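Local atomic coordinates of putative trimethylamine methyltransferase (Rhizobium meliloti, PDB entry 4YYC), a protein that probably transfers methyl groups, as expected of a trimethylamine methyltransferase, although its own substrate is not established. Residues A[118-123]-A[231-236]; A[281-284]-A[288-291]; A[364-369]-A[480-485]. All coordinates share one frame; numbering follows the deposited sequence. Where two conformers were deposited one is given.

Contact 1. Residues A[118-123]-A[231-236]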
# COMPACT_ATOMS: atom_id res chain seq x y z
N THR A 118 -9.63 -12.61 24.42
CA THR A 118 -9.23 -13.76 23.61
C THR A 118 -10.42 -14.32 22.83
O THR A 118 -11.51 -14.54 23.39
CB THR A 118 -8.66 -14.86 24.52
OG1 THR A 118 -7.57 -14.32 25.29
CG2 THR A 118 -8.19 -16.03 23.70
N TRP A 119 -10.20 -14.55 21.54
CA TRP A 119 -11.10 -15.33 20.69
C TRP A 119 -10.58 -16.75 20.71
O TRP A 119 -9.52 -17.06 20.18
CB TRP A 119 -11.07 -14.77 19.28
CG TRP A 119 -12.05 -15.31 18.32
CD1 TRP A 119 -13.06 -16.23 18.52
CD2 TRP A 119 -12.12 -14.91 16.97
NE1 TRP A 119 -13.75 -16.41 17.34
CE2 TRP A 119 -13.20 -15.60 16.38
CE3 TRP A 119 -11.38 -14.02 16.19
CZ2 TRP A 119 -13.54 -15.41 15.04
CZ3 TRP A 119 -11.73 -13.85 14.88
CH2 TRP A 119 -12.78 -14.53 14.32
N HIS A 120 -11.28 -17.61 21.46
CA HIS A 120 -10.81 -18.95 21.69
C HIS A 120 -11.10 -19.84 20.49
O HIS A 120 -12.18 -19.75 19.89
CB HIS A 120 -11.44 -19.54 22.94
CG HIS A 120 -11.00 -18.84 24.19
ND1 HIS A 120 -10.01 -19.34 25.01
CD2 HIS A 120 -11.36 -17.65 24.72
CE1 HIS A 120 -9.79 -18.48 26.00
NE2 HIS A 120 -10.59 -17.45 25.84
N ALA A 121 -10.17 -20.71 20.19
CA ALA A 121 -10.31 -21.70 19.11
C ALA A 121 -10.40 -23.07 19.72
O ALA A 121 -9.89 -23.33 20.81
CB ALA A 121 -9.09 -21.62 18.20
N ARG A 122 -10.99 -24.01 19.00
CA ARG A 122 -11.14 -25.34 19.54
C ARG A 122 -9.78 -26.03 19.73
O ARG A 122 -9.65 -26.87 20.59
CB ARG A 122 -12.08 -26.17 18.69
CG ARG A 122 -11.54 -26.57 17.32
CD ARG A 122 -12.61 -27.34 16.56
NE ARG A 122 -12.19 -28.00 15.33
CZ ARG A 122 -11.57 -29.16 15.26
NH1 ARG A 122 -11.23 -29.83 16.36
NH2 ARG A 122 -11.30 -29.71 14.07
N ASN A 123 -8.79 -25.65 18.91
CA ASN A 123 -7.40 -25.95 19.19
C ASN A 123 -6.82 -24.70 19.86
O ASN A 123 -6.64 -23.70 19.20
CB ASN A 123 -6.63 -26.26 17.90
CG ASN A 123 -5.13 -26.37 18.10
OD1 ASN A 123 -4.60 -26.23 19.20
ND2 ASN A 123 -4.43 -26.67 17.00
N ASP A 231 -20.60 -26.02 28.08
CA ASP A 231 -21.59 -25.00 28.38
C ASP A 231 -20.98 -23.84 29.18
O ASP A 231 -21.10 -22.68 28.77
CB ASP A 231 -22.81 -25.59 29.13
CG ASP A 231 -23.99 -24.60 29.24
OD1 ASP A 231 -23.78 -23.45 29.65
OD2 ASP A 231 -25.14 -24.96 28.89
N ASP A 232 -20.32 -24.14 30.30
CA ASP A 232 -19.76 -23.04 31.11
C ASP A 232 -18.64 -22.31 30.36
O ASP A 232 -18.52 -21.09 30.49
CB ASP A 232 -19.26 -23.50 32.47
CG ASP A 232 -20.38 -24.00 33.35
OD1 ASP A 232 -21.42 -23.31 33.48
OD2 ASP A 232 -20.23 -25.10 33.91
N PHE A 233 -17.86 -23.04 29.57
CA PHE A 233 -16.78 -22.43 28.79
C PHE A 233 -17.31 -21.33 27.88
O PHE A 233 -16.74 -20.24 27.85
CB PHE A 233 -16.01 -23.45 27.99
CG PHE A 233 -14.74 -22.89 27.40
CD1 PHE A 233 -14.75 -22.22 26.20
CD2 PHE A 233 -13.55 -23.06 28.05
CE1 PHE A 233 -13.58 -21.74 25.65
CE2 PHE A 233 -12.36 -22.57 27.52
CZ PHE A 233 -12.37 -21.91 26.31
N VAL A 234 -18.39 -21.61 27.15
CA VAL A 234 -18.96 -20.60 26.25
C VAL A 234 -19.51 -19.39 27.01
O VAL A 234 -19.33 -18.25 26.58
CB VAL A 234 -20.01 -21.25 25.34
CG1 VAL A 234 -20.79 -20.20 24.57
CG2 VAL A 234 -19.33 -22.27 24.42
N GLU A 235 -20.16 -19.62 28.16
CA GLU A 235 -20.68 -18.50 28.93
C GLU A 235 -19.58 -17.60 29.49
O GLU A 235 -19.85 -16.46 29.84
CB GLU A 235 -21.55 -19.00 30.09
CG GLU A 235 -22.86 -19.65 29.66
CD GLU A 235 -23.82 -18.71 28.93
OE1 GLU A 235 -23.93 -17.50 29.27
OE2 GLU A 235 -24.46 -19.16 27.97
N ASN A 236 -18.36 -18.11 29.56
CA ASN A 236 -17.26 -17.37 30.15
C ASN A 236 -16.19 -16.90 29.17
O ASN A 236 -15.28 -16.19 29.58
CB ASN A 236 -16.63 -18.23 31.24
CG ASN A 236 -17.49 -18.30 32.48
OD1 ASN A 236 -17.62 -17.33 33.20
ND2 ASN A 236 -18.14 -19.46 32.71
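His120 and Phe233 meet in a T-shaped (edge-to-face) stack that ties the residue just after strand 116-119 to the short helix 231-236, which leads on to strand 240-245 of the central sheet. Ring centroids stand 5.3 Å apart and the planes lie at 88°, with the rim of the phenyl ring turned to the imidazole face. Followed outward, the histidine side chain first touches the phenyl with CB, 4.1 Å from Phe233 CE1. With CG set anti to the carbonyl carbon (chi1 -67°), the ring swings over to the helix, and His120 CG comes to lie 4.0 Å from Phe233 CZ. Phe233 has CG anti to its backbone N (chi1 -169°), which carries the ring away from the helix and brings CE1 and CZ to the imidazole, across a gap whose nearest CA atoms, those of His120 and Val234, are 9.5 Å apart. A phenyl ring suits this place, since its slightly positive C-H rim faces an imidazole pi cloud. Asn237 and Asn127 also touch the histidine. The methyl CG2 of Thr118 packs over the opposite imidazole face, 3.5 Å above its plane, while ND1 of His120 makes the closest approach to the phenyl, 3.7 Å from Phe233 CZ.

Contact 2. Residues A[281-284]-A[288-291]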
# COMPACT_ATOMS: atom_id res chain seq x y z
N MSE A 281 -24.60 6.28 1.72
CA MSE A 281 -25.07 5.93 3.08
C MSE A 281 -24.42 6.78 4.15
O MSE A 281 -24.71 6.58 5.32
CB MSE A 281 -24.79 4.46 3.40
CG MSE A 281 -25.71 3.53 2.62
SE MSE A 281 -24.78 2.95 0.98
CE MSE A 281 -24.43 1.09 1.53
N SER A 282 -23.55 7.70 3.76
CA SER A 282 -22.96 8.69 4.65
C SER A 282 -22.61 9.91 3.79
O SER A 282 -22.68 9.83 2.55
CB SER A 282 -21.69 8.16 5.29
OG SER A 282 -20.63 8.13 4.35
N PRO A 283 -22.23 11.04 4.43
CA PRO A 283 -21.80 12.18 3.64
C PRO A 283 -20.63 11.84 2.74
O PRO A 283 -19.87 10.90 3.02
CB PRO A 283 -21.38 13.20 4.69
CG PRO A 283 -22.12 12.78 5.93
CD PRO A 283 -22.16 11.30 5.88
N VAL A 284 -20.48 12.62 1.68
CA VAL A 284 -19.44 12.35 0.70
C VAL A 284 -18.05 12.66 1.26
O VAL A 284 -17.03 12.14 0.78
CB VAL A 284 -19.71 13.13 -0.60
CG1 VAL A 284 -19.37 14.60 -0.45
CG2 VAL A 284 -18.99 12.47 -1.77
N GLY A 288 -17.41 14.02 7.62
CA GLY A 288 -18.81 13.70 7.84
C GLY A 288 -19.06 12.21 7.99
O GLY A 288 -19.88 11.80 8.83
N THR A 289 -18.36 11.42 7.18
CA THR A 289 -18.44 9.98 7.26
C THR A 289 -17.96 9.50 8.64
O THR A 289 -18.62 8.68 9.26
CB THR A 289 -17.63 9.33 6.13
OG1 THR A 289 -18.28 9.61 4.87
CG2 THR A 289 -17.50 7.83 6.28
N LEU A 290 -16.81 9.99 9.09
CA LEU A 290 -16.30 9.61 10.41
C LEU A 290 -17.26 9.95 11.54
O LEU A 290 -17.39 9.21 12.49
CB LEU A 290 -14.97 10.28 10.73
CG LEU A 290 -13.78 9.64 10.04
CD1 LEU A 290 -12.56 10.49 10.26
CD2 LEU A 290 -13.55 8.21 10.51
N THR A 291 -17.87 11.13 11.49
CA THR A 291 -18.80 11.53 12.50
C THR A 291 -19.98 10.54 12.55
O THR A 291 -20.41 10.12 13.63
CB THR A 291 -19.30 12.95 12.16
OG1 THR A 291 -18.16 13.82 12.18
CG2 THR A 291 -20.31 13.40 13.13
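Ser282 holds OG between its backbone N and carbonyl carbon (chi1 74°), and Thr289 swings OG1 anti to its own carbonyl carbon (chi1 -68°); these two rotations bring the hydroxyls together, with Ser282 OG 2.8 Å from Thr289 OG1. The loop between strand 269-277 and helix 286-307 thereby folds back on the first turn of the helix it leads into, a local connection of the strand-to-helix kind on which alpha/beta folds are built. Thr289 OG1 also lies 2.8 Å from Pro283 O and is hydrogen-bonded to Thr285 O, one turn back, and to Ser278 OG. The second branch of the threonine, CG2, lies anti to the backbone N and passes 3.7 Å from Ser282 OG, while the side chain as a whole also packs on Val339 of helix 334-350.

Beside this polar cluster the ring of Pro283 makes a van der Waals contact with the Gly288 backbone: its CG is 3.7 Å from Gly288 C, and its CD is 3.8 Å from Gly288 O. Glycine suits the position because the proline CB comes within 4.1 Å of Gly288 CA, on the side where a side chain would begin. Proline, for its part, offers a rigid ring and stiffens the loop. Pro283 also packs on Tyr445 of the second subunit, so the turn is pressed between its own helix and the dimer partner.

All four touching residues are buried, and small hydroxyl side chains are well matched to the site: each can both donate and accept, so Ser278, Ser282 and Thr289, the Ser282-Ser278 link being weak, can share a compact network with nearby carbonyl oxygens, which lack protons of their own, without bringing charge into the interior.

Contact 3. Residues A[364-369]-A[480-485]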
# COMPACT_ATOMS: atom_id res chain seq x y z
N LYS A 364 -13.76 -7.16 -11.64
CA LYS A 364 -14.42 -8.43 -11.92
C LYS A 364 -13.45 -9.61 -12.03
O LYS A 364 -13.88 -10.76 -12.07
CB LYS A 364 -15.27 -8.32 -13.19
CG LYS A 364 -16.68 -7.77 -12.95
CD LYS A 364 -16.82 -6.45 -12.25
CE LYS A 364 -16.25 -5.32 -13.04
NZ LYS A 364 -16.38 -4.04 -12.29
N VAL A 365 -12.16 -9.29 -12.12
CA VAL A 365 -11.13 -10.29 -12.37
C VAL A 365 -9.94 -9.97 -11.45
O VAL A 365 -9.79 -8.83 -11.05
CB VAL A 365 -10.68 -10.32 -13.84
CG1 VAL A 365 -11.72 -11.03 -14.67
CG2 VAL A 365 -10.42 -8.92 -14.38
N PRO A 366 -9.12 -10.97 -11.13
CA PRO A 366 -7.97 -10.76 -10.24
C PRO A 366 -6.80 -10.08 -11.02
O PRO A 366 -5.70 -10.63 -11.07
CB PRO A 366 -7.64 -12.20 -9.79
CG PRO A 366 -8.04 -13.02 -10.91
CD PRO A 366 -9.26 -12.38 -11.53
N ASP A 367 -7.09 -8.94 -11.63
CA ASP A 367 -6.11 -8.22 -12.47
C ASP A 367 -5.45 -7.10 -11.68
O ASP A 367 -5.48 -7.11 -10.44
CB ASP A 367 -6.83 -7.69 -13.73
CG ASP A 367 -7.82 -6.54 -13.44
OD1 ASP A 367 -8.16 -6.30 -12.26
OD2 ASP A 367 -8.23 -5.93 -14.46
N ALA A 368 -4.71 -6.23 -12.38
CA ALA A 368 -4.01 -5.15 -11.70
C ALA A 368 -4.91 -4.16 -10.99
O ALA A 368 -4.51 -3.60 -10.01
CB ALA A 368 -3.05 -4.43 -12.65
N GLN A 369 -6.17 -4.04 -11.44
CA GLN A 369 -7.15 -3.22 -10.71
C GLN A 369 -7.45 -3.88 -9.37
O GLN A 369 -7.38 -3.23 -8.30
CB GLN A 369 -8.44 -3.01 -11.52
CG GLN A 369 -9.45 -2.19 -10.75
CD GLN A 369 -10.80 -2.11 -11.42
OE1 GLN A 369 -10.93 -2.29 -12.64
NE2 GLN A 369 -11.83 -1.87 -10.62
N ARG A 480 0.39 -15.59 -15.97
CA ARG A 480 0.02 -14.55 -15.02
C ARG A 480 -0.10 -15.19 -13.63
O ARG A 480 -0.29 -16.39 -13.46
CB ARG A 480 -1.27 -13.89 -15.46
CG ARG A 480 -1.11 -13.17 -16.77
CD ARG A 480 -2.46 -12.79 -17.33
NE ARG A 480 -3.22 -11.95 -16.43
CZ ARG A 480 -3.12 -10.62 -16.35
NH1 ARG A 480 -3.87 -9.98 -15.48
NH2 ARG A 480 -2.30 -9.95 -17.13
N ILE A 481 0.00 -14.37 -12.61
CA ILE A 481 0.01 -14.87 -11.24
C ILE A 481 -1.26 -15.67 -10.91
O ILE A 481 -1.16 -16.64 -10.17
CB ILE A 481 0.27 -13.75 -10.22
CG1 ILE A 481 0.48 -14.35 -8.82
CG2 ILE A 481 -0.85 -12.69 -10.23
CD1 ILE A 481 1.00 -13.34 -7.80
N GLU A 482 -2.39 -15.29 -11.47
CA GLU A 482 -3.63 -16.00 -11.12
C GLU A 482 -3.62 -17.43 -11.64
O GLU A 482 -4.27 -18.29 -11.04
CB GLU A 482 -4.87 -15.23 -11.52
CG GLU A 482 -5.07 -15.09 -13.00
CD GLU A 482 -4.49 -13.78 -13.54
OE1 GLU A 482 -3.48 -13.33 -12.98
OE2 GLU A 482 -5.00 -13.26 -14.54
N GLN A 483 -2.86 -17.71 -12.70
CA GLN A 483 -2.71 -19.08 -13.20
C GLN A 483 -1.90 -19.90 -12.20
O GLN A 483 -2.25 -21.06 -11.91
CB GLN A 483 -2.06 -19.10 -14.59
CG GLN A 483 -2.89 -18.47 -15.71
CD GLN A 483 -2.08 -18.32 -16.98
OE1 GLN A 483 -1.52 -17.27 -17.28
NE2 GLN A 483 -1.98 -19.40 -17.73
N ARG A 484 -0.81 -19.32 -11.69
CA ARG A 484 -0.05 -20.00 -10.65
C ARG A 484 -0.89 -20.17 -9.35
O ARG A 484 -0.76 -21.18 -8.65
CB ARG A 484 1.31 -19.32 -10.41
CG ARG A 484 2.24 -19.30 -11.62
CD ARG A 484 3.65 -18.83 -11.25
NE ARG A 484 3.63 -17.42 -10.85
CZ ARG A 484 3.47 -16.36 -11.63
NH1 ARG A 484 3.41 -16.46 -12.95
NH2 ARG A 484 3.37 -15.18 -11.06
N ALA A 485 -1.70 -19.17 -9.05
CA ALA A 485 -2.63 -19.25 -7.89
C ALA A 485 -3.62 -20.37 -8.02
O ALA A 485 -3.90 -21.09 -7.05
CB ALA A 485 -3.34 -17.94 -7.69
O HOH W 1 -3.47 -10.74 -12.61
O HOH W 2 -3.76 -6.84 -15.02
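Arg480 presents the edge of its guanidinium to Asp367, with NH1 4.1 Å from the aspartate CB, close to the guanidinium plane. Two partners lie in that plane: Glu482 OE2, 2.9 Å from Arg480 NE in an almost straight salt-bridged hydrogen bond (176°), and water 2, 3.2 Å from Arg480 NH1. The carboxylate is met on its syn side, 29° out of plane, and the same OE2 also pairs, reciprocally, with Arg480 NH2 of the second subunit. Glu482 can turn back to Arg480 because its chain bends at chi2 (-94°). Its CB, placed by the backbone, packs 3.9 Å from Pro366 CG, the two side chains crossing at about a right angle. Waters carry the polar part of the contact. Water 1 donates to Pro366 O at 2.7 Å and to Glu482 OE1, whereas water 2 accepts from Ala368 N at 2.9 Å. Proline fits as the centre of an inverse gamma turn, and Asp367 as N-cap of helix 368-383: its OD1 accepts a weak capping bond from Gln369 N and has a stronger partner in Ser363 OG. The contact joins the starts of helices 368-383 and 481-495, with Glu405 of helix 404-420 touching both Pro366 and Glu482.

The three contacts follow one another along the chain without overlap, each closing before the next opens. Contact 1 is far from the others, with its centre 37 Å from that of contact 2 and 38 Å from that of contact 3, and it lies across the centre of the chain from both. Contacts 2 and 3 are 33 Å apart between centres and about 17 Å between nearest atoms. Contacts 1 and 2 flank neighbouring parallel strands of the central mixed sheet, helix 231-236 leading into strand 240-245 and residues 281-284 following strand 269-277. Contacts 2 and 3 both reach the second subunit and combine connections within the chain with dimer packing, while contact 1 is internal to the chain.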